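Local coordinates for DNA translocase coupling protein (Clostridium perfringens, PDB 6O1W) that probably binds DNA and ATP as an FtsK/SpoIIIE-type translocase that drives DNA transfer in plasmid conjugation, at residues L14-Q18 against L19-G23; K123-L126 against N127-P130; S313-K316 against A317-L320. All coordinates share one frame; numbering follows the deposited sequence.

In the fold
This fragment of a longer membrane protein holds an N-terminal domain and the P-loop ATPase part, and its three contacts, each a local turn, follow in series along the chain. Contact 1 ends helix 7-18, which packs with helix 60-67 beside the four-stranded antiparallel sheet; the centre of contact 1 lies about 41 Å from that of the chain. Contacts 2 and 3 lie at the ten-stranded mixed sheet, contact 2 at the end of its strand 121-125 and contact 3 in the loop before strand 326-331, their centres about 23 Å apart. Contact 3, about 33 Å from contact 1 between centres, faces the N-terminal sheet across a bound glucose, where the two parts meet.

Contact 1 (L14-Q18 against L19-G23); sequences LAFEQ and LNFVG
A Schellman motif closes helix 7-18, the N-terminal helix of the chain, and the phenylalanines Phe16 and Phe21 pack together across it. The defining bond reaches back five residues: Phe21 N donates to Phe16 O at 2.9 Å and is almost perfectly straight (176° at the hydrogen). Inside it, Asn20 N bonds to Glu17 O over 3.0 Å. Asn20, the first residue to leave helical geometry, has the positive phi that a Schellman motif requires. Leu19 N is held less firmly, by two weak bonds, to Ala15 O and to Phe16 O, as the regular helical pattern gives way. Phe16 O therefore takes one strong and one weak donor.

The apolar side of the motif comes from the two rings. The planes of the Phe16 and Phe21 rings differ by only 22°, yet the rings are displaced with little overlap, their centroids 5.8 Å from each other. The contact is Phe16 CD1 against Phe21 CD2, at 3.6 Å. In Phe21, CG stands anti to the backbone N (chi1 -166°), which lays the ring beside that of Phe16. Separately, Phe21 CB packs close to the Phe16 carbonyl oxygen. Beyond the motif, Phe47 meets Phe16 and Trp56 meets Phe21, both edge-to-face, while Leu63 of helix 60-67 touches Phe16. The aromatic pair thus joins the helix end to the core of the N-terminal part of the protein.

Leu19 lies over the last helical turn, its CG 3.5 Å from Ala15 O, and also touches Gln62 and Ser66 of helix 60-67. Phe21 is also the centre of an inverse gamma turn, closed by a weak bond of 3.1 Å from Val22 N to Asn20 O.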
loop_
_atom_site.group_PDB
_atom_site.type_symbol
_atom_site.label_atom_id
_atom_site.label_comp_id
_atom_site.label_asym_id
_atom_site.label_seq_id
_atom_site.Cartn_x
_atom_site.Cartn_y
_atom_site.Cartn_z
ATOM N N LEU A 14 7.000 1.105 39.083
ATOM C CA LEU A 14 8.424 0.924 39.334
ATOM C C LEU A 14 9.277 1.823 38.419
ATOM O O LEU A 14 10.210 2.475 38.895
ATOM C CB LEU A 14 8.810 -0.558 39.147
ATOM C CG LEU A 14 10.299 -0.920 39.340
ATOM C CD1 LEU A 14 10.751 -0.683 40.769
ATOM C CD2 LEU A 14 10.574 -2.338 38.893
ATOM N N ALA A 15 8.931 1.883 37.138
ATOM C CA ALA A 15 9.653 2.701 36.169
ATOM C C ALA A 15 9.587 4.180 36.560
ATOM O O ALA A 15 10.620 4.845 36.596
ATOM C CB ALA A 15 9.091 2.473 34.760
ATOM N N PHE A 16 8.382 4.683 36.919
ATOM C CA PHE A 16 8.211 6.094 37.276
ATOM C C PHE A 16 8.920 6.482 38.587
ATOM O O PHE A 16 9.526 7.549 38.677
ATOM C CB PHE A 16 6.726 6.440 37.308
ATOM C CG PHE A 16 6.040 6.446 35.972
ATOM C CD1 PHE A 16 6.597 7.119 34.886
ATOM C CD2 PHE A 16 4.802 5.846 35.809
ATOM C CE1 PHE A 16 5.957 7.122 33.640
ATOM C CE2 PHE A 16 4.149 5.882 34.568
ATOM C CZ PHE A 16 4.722 6.534 33.500
ATOM N N GLU A 17 8.854 5.598 39.589
ATOM C CA GLU A 17 9.494 5.773 40.893
ATOM C C GLU A 17 11.033 5.798 40.779
ATOM O O GLU A 17 11.667 6.636 41.420
ATOM C CB GLU A 17 9.036 4.659 41.838
ATOM C CG GLU A 17 7.692 4.967 42.468
ATOM C CD GLU A 17 7.072 3.857 43.294
ATOM O OE1 GLU A 17 7.742 2.822 43.513
ATOM O OE2 GLU A 17 5.907 4.029 43.726
ATOM N N GLN A 18 11.628 4.926 39.930
ATOM C CA GLN A 18 13.096 4.918 39.662
ATOM C C GLN A 18 13.539 6.314 39.097
ATOM O O GLN A 18 14.664 6.750 39.326
ATOM C CB GLN A 18 13.438 3.847 38.604
ATOM C CG GLN A 18 13.615 2.449 39.161
ATOM C CD GLN A 18 13.734 1.386 38.099
ATOM O OE1 GLN A 18 13.366 1.548 36.919
ATOM N NE2 GLN A 18 14.248 0.262 38.507
ATOM N N LEU A 19 12.627 7.007 38.382
ATOM C CA LEU A 19 12.896 8.336 37.813
ATOM C C LEU A 19 12.469 9.476 38.727
ATOM O O LEU A 19 12.734 10.636 38.416
ATOM C CB LEU A 19 12.157 8.469 36.466
ATOM C CG LEU A 19 12.529 7.472 35.366
ATOM C CD1 LEU A 19 11.640 7.641 34.141
ATOM C CD2 LEU A 19 13.997 7.528 35.046
ATOM N N ASN A 20 11.778 9.163 39.838
ATOM C CA ASN A 20 11.109 10.149 40.711
ATOM C C ASN A 20 10.256 11.072 39.814
ATOM O O ASN A 20 10.321 12.301 39.899
ATOM C CB ASN A 20 12.076 10.937 41.633
ATOM C CG ASN A 20 11.339 11.735 42.699
ATOM O OD1 ASN A 20 11.493 12.957 42.814
ATOM N ND2 ASN A 20 10.492 11.069 43.479
ATOM N N PHE A 21 9.531 10.447 38.871
ATOM C CA PHE A 21 8.701 11.157 37.920
ATOM C C PHE A 21 7.327 11.364 38.562
ATOM O O PHE A 21 6.389 10.622 38.290
ATOM C CB PHE A 21 8.647 10.375 36.606
ATOM C CG PHE A 21 8.099 11.119 35.424
ATOM C CD1 PHE A 21 8.815 12.161 34.841
ATOM C CD2 PHE A 21 6.906 10.728 34.829
ATOM C CE1 PHE A 21 8.336 12.809 33.693
ATOM C CE2 PHE A 21 6.410 11.409 33.715
ATOM C CZ PHE A 21 7.144 12.432 33.144
ATOM N N VAL A 22 7.236 12.374 39.444
ATOM C CA VAL A 22 6.021 12.694 40.239
ATOM C C VAL A 22 5.564 14.146 40.038
ATOM O O VAL A 22 6.407 15.014 39.811
ATOM C CB VAL A 22 6.205 12.385 41.761
ATOM C CG1 VAL A 22 6.509 10.906 42.014
ATOM C CG2 VAL A 22 7.274 13.271 42.399
ATOM N N GLY A 23 4.254 14.390 40.148
ATOM C CA GLY A 23 3.677 15.728 40.038
ATOM C C GLY A 23 3.760 16.476 41.357
ATOM O O GLY A 23 4.335 15.953 42.318
#

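Contact 2 (K123-L126 against N127-P130); sequences KIDL and NKSP. With BGC (beta-D-glucopyranose), chain C.
Asp125 faces Asn127, Lys128 and Ser129 as the chain leaves strand 121-125, and its N, O, OD1 and OD2 each find a partner. The carbonyl oxygen is gripped twice: Ser129 N donates to Asp125 O at 3.0 Å in the carbonyl plane, and Lys128 N at 2.9 Å from above that plane. The carboxylate turns back over the same bend, where Asp125 OD1 accepts from Asn127 N at 2.9 Å, met from above the carboxylate plane. CG stands anti to the Asp125 nitrogen (chi1 -178°), which brings the group to that N-H.

An Asx turn (to Asn127 N), a type I beta turn (to Lys128 N) and an alpha turn (to Ser129 N) thus combine into a five-residue Asx motif. It links an outermost strand of the mixed sheet to strand 132-135, which precedes the Walker A (P-loop) segment; no ATP is bound in this model. Asp125 OD2 forms a long salt bridge with Lys128 NZ (3.8 Å), and a water donating to OD2 and accepting from NZ spans the gap. The extended lysine chain runs past Asp125 OD2, with Lys128 CD 3.5 Å from it.

A second water accepts from Asp125 N and also hydrogen-bonds Ser129 OG. Methyl CG2 of Ile124 lies 3.4 Å from Ser129 OG. Lys123 belongs to a beta-D-glucopyranose pocket, its O 3.3 Å from O5 of the sugar. Outside the bend, Pro130 O accepts from Asn273 ND2.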
loop_
_atom_site.group_PDB
_atom_site.type_symbol
_atom_site.label_atom_id
_atom_site.label_comp_id
_atom_site.label_asym_id
_atom_site.label_seq_id
_atom_site.Cartn_x
_atom_site.Cartn_y
_atom_site.Cartn_z
ATOM N N LYS A 123 3.071 -11.064 1.246
ATOM C CA LYS A 123 2.944 -11.682 -0.091
ATOM C C LYS A 123 1.545 -11.466 -0.617
ATOM O O LYS A 123 0.583 -11.476 0.160
ATOM C CB LYS A 123 3.272 -13.188 -0.072
ATOM C CG LYS A 123 4.709 -13.500 0.360
ATOM C CD LYS A 123 5.071 -14.955 0.216
ATOM C CE LYS A 123 6.370 -15.242 0.923
ATOM N NZ LYS A 123 6.669 -16.699 0.964
ATOM N N ILE A 124 1.441 -11.179 -1.913
ATOM C CA ILE A 124 0.173 -11.000 -2.602
ATOM C C ILE A 124 0.139 -12.035 -3.728
ATOM O O ILE A 124 1.051 -12.065 -4.555
ATOM C CB ILE A 124 -0.041 -9.563 -3.169
ATOM C CG1 ILE A 124 0.079 -8.470 -2.086
ATOM C CG2 ILE A 124 -1.390 -9.457 -3.901
ATOM C CD1 ILE A 124 0.320 -7.053 -2.663
ATOM N N ASP A 125 -0.908 -12.874 -3.753
ATOM C CA ASP A 125 -1.144 -13.851 -4.820
ATOM C C ASP A 125 -2.187 -13.233 -5.751
ATOM O O ASP A 125 -3.391 -13.224 -5.453
ATOM C CB ASP A 125 -1.632 -15.196 -4.265
ATOM C CG ASP A 125 -1.847 -16.265 -5.337
ATOM O OD1 ASP A 125 -1.857 -15.914 -6.537
ATOM O OD2 ASP A 125 -2.002 -17.451 -4.974
ATOM N N LEU A 126 -1.711 -12.714 -6.891
ATOM C CA LEU A 126 -2.551 -12.056 -7.881
ATOM C C LEU A 126 -3.643 -12.959 -8.449
ATOM O O LEU A 126 -4.651 -12.425 -8.894
ATOM C CB LEU A 126 -1.705 -11.412 -8.993
ATOM C CG LEU A 126 -0.723 -10.315 -8.542
ATOM C CD1 LEU A 126 0.044 -9.834 -9.681
ATOM C CD2 LEU A 126 -1.449 -9.141 -7.916
ATOM N N ASN A 127 -3.520 -14.309 -8.327
ATOM C CA ASN A 127 -4.593 -15.233 -8.752
ATOM C C ASN A 127 -5.797 -15.197 -7.770
ATOM O O ASN A 127 -6.894 -15.613 -8.134
ATOM C CB ASN A 127 -4.051 -16.679 -8.909
ATOM C CG ASN A 127 -3.017 -16.814 -10.010
ATOM O OD1 ASN A 127 -1.896 -17.292 -9.807
ATOM N ND2 ASN A 127 -3.353 -16.361 -11.193
ATOM N N LYS A 128 -5.595 -14.683 -6.546
ATOM C CA LYS A 128 -6.625 -14.591 -5.494
ATOM C C LYS A 128 -7.134 -13.165 -5.265
ATOM O O LYS A 128 -8.336 -12.967 -5.090
ATOM C CB LYS A 128 -6.085 -15.187 -4.188
ATOM C CG LYS A 128 -5.868 -16.701 -4.300
ATOM C CD LYS A 128 -5.005 -17.273 -3.198
ATOM C CE LYS A 128 -4.946 -18.783 -3.317
ATOM N NZ LYS A 128 -3.961 -19.386 -2.377
ATOM N N SER A 129 -6.224 -12.172 -5.310
ATOM C CA SER A 129 -6.533 -10.750 -5.083
ATOM C C SER A 129 -5.855 -10.022 -6.256
ATOM O O SER A 129 -4.655 -9.774 -6.231
ATOM C CB SER A 129 -6.023 -10.332 -3.713
ATOM O OG SER A 129 -4.632 -10.586 -3.622
ATOM N N PRO A 130 -6.608 -9.863 -7.372
ATOM C CA PRO A 130 -5.972 -9.472 -8.644
ATOM C C PRO A 130 -5.562 -8.019 -8.841
ATOM O O PRO A 130 -4.791 -7.756 -9.775
ATOM C CB PRO A 130 -7.017 -9.879 -9.700
ATOM C CG PRO A 130 -8.336 -9.839 -8.976
ATOM C CD PRO A 130 -8.034 -10.234 -7.562
HETATM C C2 BGC C . -0.825 -10.945 5.689
HETATM C C3 BGC C . 0.560 -11.425 6.100
HETATM C C4 BGC C . 0.884 -12.734 5.391
HETATM C C5 BGC C . 1.045 -12.451 3.902
HETATM C C6 BGC C . 0.872 -13.670 3.013
HETATM C C1 BGC C . -1.099 -11.216 4.203
HETATM O O1 BGC C . -2.003 -12.259 4.085
HETATM O O2 BGC C . -0.986 -9.558 5.965
HETATM O O3 BGC C . 0.627 -11.593 7.513
HETATM O O4 BGC C . 2.082 -13.318 5.901
HETATM O O5 BGC C . 0.120 -11.434 3.462
HETATM O O6 BGC C . -0.482 -14.085 2.854
HETATM O O HOH W 1 -3.263 -12.737 -1.835
HETATM O O HOH W 2 -1.179 -18.610 -2.305
#

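Contact 3 (S313-K316 against A317-L320); sequences SNTK and AKDL. With BGC (beta-D-glucopyranose), chain D.
The side chains of Thr315 and Lys318 run alongside each other in the same direction, in the turn between helix 305-312 and strand 326-331 that lines a beta-D-glucopyranose pocket. Backbone bonds set the frame. Asp319 N donates to Lys316 O at 3.1 Å, Lys318 N binds Thr315 O only weakly, and this three-residue spacing is that of a 3-10 turn. An Asx turn leads into it, with Asn314 OD1 accepting from Lys316 N.

Side-chain hydrogen bonds converge on the Lys318 ammonium. Lys318 NZ donates to Thr315 OG1 at 2.9 Å and to Thr315 O at 3.1 Å, the latter from above the carbonyl plane. A bend at the last torsion of the lysine (chi4 -60°) brings NZ back over the threonine, while CG and CD pass close along its carbonyl oxygen.

Charge pairing adds Asp319, whose OD1 takes Lys318 NZ on its syn side at 3.0 Å. Lys316, by contrast, sends its ammonium to Asp37 in a salt bridge.

Sugar contacts complete the glucose pocket. Lys318 NZ donates to O2 of the sugar at 3.0 Å, and O3 of the sugar donates to Asp319 OD2 at 2.9 Å. Asp37, Ile42 O and Glu44 also bond the glucose, so it bridges the ATPase part and the N-terminal sheet, and Lys316 probably supports it from a second shell through Asp37.

The four acceptors around Lys318 NZ probably share or exchange its three N-H groups. The mutual pairing of Lys318 and Asp319 probably favours their charged forms and presents neighbouring donor and acceptor groups to adjacent hydroxyls of the sugar.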
loop_
_atom_site.group_PDB
_atom_site.type_symbol
_atom_site.label_atom_id
_atom_site.label_comp_id
_atom_site.label_asym_id
_atom_site.label_seq_id
_atom_site.Cartn_x
_atom_site.Cartn_y
_atom_site.Cartn_z
ATOM N N SER A 313 -11.128 2.588 4.568
ATOM C CA SER A 313 -12.420 2.622 5.280
ATOM C C SER A 313 -12.218 2.466 6.825
ATOM O O SER A 313 -13.061 1.927 7.545
ATOM C CB SER A 313 -13.469 1.685 4.682
ATOM O OG SER A 313 -13.123 0.320 4.782
ATOM N N ASN A 314 -11.095 3.022 7.312
ATOM C CA ASN A 314 -10.710 3.209 8.723
ATOM C C ASN A 314 -9.751 4.430 8.759
ATOM O O ASN A 314 -9.335 4.895 7.697
ATOM C CB ASN A 314 -10.125 1.941 9.373
ATOM C CG ASN A 314 -8.798 1.490 8.833
ATOM O OD1 ASN A 314 -7.844 2.254 8.753
ATOM N ND2 ASN A 314 -8.691 0.217 8.483
ATOM N N THR A 315 -9.397 4.933 9.948
ATOM C CA THR A 315 -8.568 6.127 10.111
ATOM C C THR A 315 -7.115 5.803 10.511
ATOM O O THR A 315 -6.406 6.704 10.969
ATOM C CB THR A 315 -9.211 7.018 11.207
ATOM O OG1 THR A 315 -9.113 6.315 12.447
ATOM C CG2 THR A 315 -10.683 7.385 10.912
ATOM N N LYS A 316 -6.667 4.550 10.356
ATOM C CA LYS A 316 -5.339 4.114 10.821
ATOM C C LYS A 316 -4.128 4.730 10.108
ATOM O O LYS A 316 -3.041 4.695 10.689
ATOM C CB LYS A 316 -5.211 2.589 10.813
ATOM C CG LYS A 316 -6.259 1.880 11.664
ATOM C CD LYS A 316 -6.143 0.355 11.465
ATOM C CE LYS A 316 -7.354 -0.401 11.934
ATOM N NZ LYS A 316 -7.558 -0.238 13.393
ATOM N N ALA A 317 -4.276 5.280 8.876
ATOM C CA ALA A 317 -3.109 5.900 8.209
ATOM C C ALA A 317 -2.603 7.155 8.978
ATOM O O ALA A 317 -1.449 7.534 8.839
ATOM C CB ALA A 317 -3.427 6.234 6.752
ATOM N N LYS A 318 -3.442 7.740 9.851
ATOM C CA LYS A 318 -3.036 8.899 10.659
ATOM C C LYS A 318 -2.109 8.506 11.838
ATOM O O LYS A 318 -1.489 9.377 12.437
ATOM C CB LYS A 318 -4.291 9.690 11.140
ATOM C CG LYS A 318 -4.914 9.164 12.442
ATOM C CD LYS A 318 -6.415 9.438 12.602
ATOM C CE LYS A 318 -6.992 8.834 13.883
ATOM N NZ LYS A 318 -6.849 7.339 13.978
ATOM N N ASP A 319 -2.051 7.206 12.187
ATOM C CA ASP A 319 -1.299 6.675 13.336
ATOM C C ASP A 319 0.115 6.248 12.992
ATOM O O ASP A 319 0.891 5.960 13.908
ATOM C CB ASP A 319 -1.999 5.419 13.900
ATOM C CG ASP A 319 -3.486 5.513 14.136
ATOM O OD1 ASP A 319 -3.957 6.604 14.487
ATOM O OD2 ASP A 319 -4.175 4.474 14.000
ATOM N N LEU A 320 0.407 6.045 11.694
ATOM C CA LEU A 320 1.719 5.535 11.303
ATOM C C LEU A 320 2.879 6.404 11.805
ATOM O O LEU A 320 2.736 7.617 11.777
ATOM C CB LEU A 320 1.816 5.430 9.766
ATOM C CG LEU A 320 1.171 4.197 9.094
ATOM C CD1 LEU A 320 1.221 4.352 7.568
ATOM C CD2 LEU A 320 1.870 2.902 9.524
HETATM C C2 BGC D . -6.258 5.387 17.182
HETATM C C3 BGC D . -6.826 4.071 16.653
HETATM C C4 BGC D . -6.029 2.883 17.182
HETATM C C5 BGC D . -5.903 2.962 18.703
HETATM C C6 BGC D . -4.997 1.902 19.288
HETATM C C1 BGC D . -6.119 5.346 18.699
HETATM O O1 BGC D . -5.482 6.506 19.113
HETATM O O2 BGC D . -7.095 6.485 16.837
HETATM O O3 BGC D . -6.783 4.071 15.228
HETATM O O4 BGC D . -6.628 1.648 16.795
HETATM O O5 BGC D . -5.330 4.223 19.076
HETATM O O6 BGC D . -3.641 2.109 18.908
#